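Local coordinates for protein ketol-acid reductoisomerase (PDB 4XDY) that catalyses the magnesium-dependent rearrangement of acetolactate and the NADH-dependent reduction of the product to dihydroxyisovalerate, a step in the biosynthesis of branched-chain amino acids, at residues A[128-133]-A[166-171]. Numbering follows the deposited sequence.
Sequences DVIMVA and REVALA
A169 faces the strand 128-133 between I130 and V132, and its methyl group touches both side chains. I130 CD1 meets A169 CB at 3.8 Å. V132 CG1 comes to 3.9 Å from the same A169 CB. The branch point of I130 is almost as near, with I130 CB 3.9 Å from A169 CB. I130 therefore lies alongside the alanine with the base of its side chain as well as its end. Its CG1 sits between the backbone N and the carbonyl carbon (chi1 57°), and the extended chi2 of 168° carries CD1 obliquely over the helix, past the A169 methyl toward V168. There CD1 also reaches V168 CG1 at 4.1 Å, one residue earlier in the helix. V168 touches with a single branch, the one anti to its backbone N. V132 also uses one branch, CG1, which leans on the helix backbone at A169 O, 3.4 Å away. This is a van der Waals contact, and no hydrogen bond joins the two segments. The small side chain of A169 is consistent with the close approach: V132 CA and A169 CA are 6.2 Å apart, and the axes approach to 8.2 Å. Strand and helix run nearly parallel, at 20°. All four touching residues are buried. V157 and V155 of the neighbouring strand 153-157 extend the apolar layer, touching I130 and A169 respectively. On the other face of the strand, M131 packs against F188 and E191 of helix 188-203. The contact lies in the N-terminal Rossmann domain, with the V132 side chain about 9 Å from the bound dinucleotide. Helix 165-175 belongs to the beta-alpha-beta crossover from 153-157 to 183-185; it also covers the adjacent strand 128-134, which is antiparallel to 153-157 and hence runs the same way as the helix.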
loop_
_atom_site.group_PDB
_atom_site.type_symbol
_atom_site.label_atom_id
_atom_site.label_comp_id
_atom_site.label_asym_id
_atom_site.label_seq_id
_atom_site.Cartn_x
_atom_site.Cartn_y
_atom_site.Cartn_z
ATOM N N ASP A 128 -26.404 -18.834 -20.051
ATOM C CA ASP A 128 -24.980 -18.675 -20.063
ATOM C C ASP A 128 -24.593 -18.403 -18.559
ATOM O O ASP A 128 -25.376 -17.749 -17.813
ATOM C CB ASP A 128 -24.570 -17.535 -20.879
ATOM C CG ASP A 128 -24.749 -17.743 -22.456
ATOM O OD1 ASP A 128 -24.727 -18.877 -22.890
ATOM O OD2 ASP A 128 -24.753 -16.692 -23.127
ATOM N N VAL A 129 -23.371 -18.785 -18.216
ATOM C CA VAL A 129 -22.848 -18.546 -16.840
ATOM C C VAL A 129 -21.425 -18.016 -16.967
ATOM O O VAL A 129 -20.516 -18.723 -17.499
ATOM C CB VAL A 129 -22.909 -19.789 -15.953
ATOM C CG1 VAL A 129 -22.355 -19.497 -14.507
ATOM C CG2 VAL A 129 -24.291 -20.316 -15.847
ATOM N N ILE A 130 -21.260 -16.767 -16.566
ATOM C CA ILE A 130 -20.056 -16.030 -16.765
ATOM C C ILE A 130 -19.577 -15.370 -15.472
ATOM O O ILE A 130 -20.366 -15.172 -14.545
ATOM C CB ILE A 130 -20.174 -15.006 -17.888
ATOM C CG1 ILE A 130 -21.317 -14.071 -17.612
ATOM C CG2 ILE A 130 -20.402 -15.781 -19.210
ATOM C CD1 ILE A 130 -21.310 -12.890 -18.510
ATOM N N MET A 131 -18.325 -14.943 -15.488
ATOM C CA MET A 131 -17.750 -14.198 -14.378
ATOM C C MET A 131 -16.831 -13.133 -14.883
ATOM O O MET A 131 -15.962 -13.381 -15.761
ATOM C CB MET A 131 -16.968 -15.130 -13.395
ATOM C CG MET A 131 -16.291 -14.198 -12.449
ATOM S SD MET A 131 -15.807 -15.093 -11.049
ATOM C CE MET A 131 -14.690 -15.872 -11.734
ATOM N N VAL A 132 -17.020 -11.917 -14.386
ATOM C CA VAL A 132 -16.100 -10.813 -14.566
ATOM C C VAL A 132 -15.604 -10.356 -13.184
ATOM O O VAL A 132 -16.361 -9.699 -12.427
ATOM C CB VAL A 132 -16.698 -9.683 -15.409
ATOM C CG1 VAL A 132 -17.077 -10.249 -16.812
ATOM C CG2 VAL A 132 -17.996 -9.070 -14.788
ATOM N N ALA A 133 -14.407 -10.787 -12.833
ATOM C CA ALA A 133 -13.895 -10.615 -11.452
ATOM C C ALA A 133 -12.831 -9.579 -11.384
ATOM O O ALA A 133 -11.731 -9.834 -11.880
ATOM C CB ALA A 133 -13.373 -11.929 -10.936
ATOM N N ARG A 166 -18.764 -15.778 -23.719
ATOM C CA ARG A 166 -17.440 -15.174 -23.620
ATOM C C ARG A 166 -17.438 -13.750 -24.130
ATOM O O ARG A 166 -16.799 -12.850 -23.598
ATOM C CB ARG A 166 -16.375 -16.051 -24.332
ATOM C CG ARG A 166 -14.988 -15.403 -24.475
ATOM C CD ARG A 166 -13.959 -16.448 -25.077
ATOM N NE ARG A 166 -12.585 -15.941 -25.178
ATOM C CZ ARG A 166 -12.110 -15.172 -26.137
ATOM N NH1 ARG A 166 -12.847 -14.854 -27.193
ATOM N NH2 ARG A 166 -10.836 -14.760 -26.042
ATOM N N GLU A 167 -18.066 -13.549 -25.281
ATOM C CA GLU A 167 -18.104 -12.254 -25.875
ATOM C C GLU A 167 -18.742 -11.192 -24.940
ATOM O O GLU A 167 -18.253 -10.082 -24.813
ATOM C CB GLU A 167 -18.922 -12.303 -27.206
ATOM C CG GLU A 167 -18.738 -11.024 -27.956
ATOM C CD GLU A 167 -19.485 -11.020 -29.320
ATOM O OE1 GLU A 167 -20.189 -12.000 -29.614
ATOM O OE2 GLU A 167 -19.394 -9.952 -29.950
ATOM N N VAL A 168 -19.836 -11.575 -24.308
ATOM C CA VAL A 168 -20.561 -10.720 -23.352
ATOM C C VAL A 168 -19.682 -10.420 -22.132
ATOM O O VAL A 168 -19.520 -9.260 -21.785
ATOM C CB VAL A 168 -21.852 -11.375 -22.905
ATOM C CG1 VAL A 168 -22.483 -10.588 -21.750
ATOM C CG2 VAL A 168 -22.786 -11.455 -24.112
ATOM N N ALA A 169 -19.077 -11.454 -21.579
ATOM C CA ALA A 169 -18.178 -11.278 -20.376
ATOM C C ALA A 169 -17.036 -10.352 -20.709
ATOM O O ALA A 169 -16.803 -9.337 -20.050
ATOM C CB ALA A 169 -17.743 -12.637 -19.829
ATOM N N LEU A 170 -16.337 -10.590 -21.842
ATOM C CA LEU A 170 -15.212 -9.736 -22.166
ATOM C C LEU A 170 -15.670 -8.296 -22.415
ATOM O O LEU A 170 -14.976 -7.320 -22.078
ATOM C CB LEU A 170 -14.387 -10.281 -23.363
ATOM C CG LEU A 170 -13.649 -11.588 -23.118
ATOM C CD1 LEU A 170 -13.107 -12.118 -24.435
ATOM C CD2 LEU A 170 -12.444 -11.441 -22.184
ATOM N N ALA A 171 -16.828 -8.188 -23.069
ATOM C CA ALA A 171 -17.350 -6.891 -23.469
ATOM C C ALA A 171 -17.597 -6.070 -22.206
ATOM O O ALA A 171 -17.289 -4.887 -22.152
ATOM C CB ALA A 171 -18.615 -7.049 -24.246
#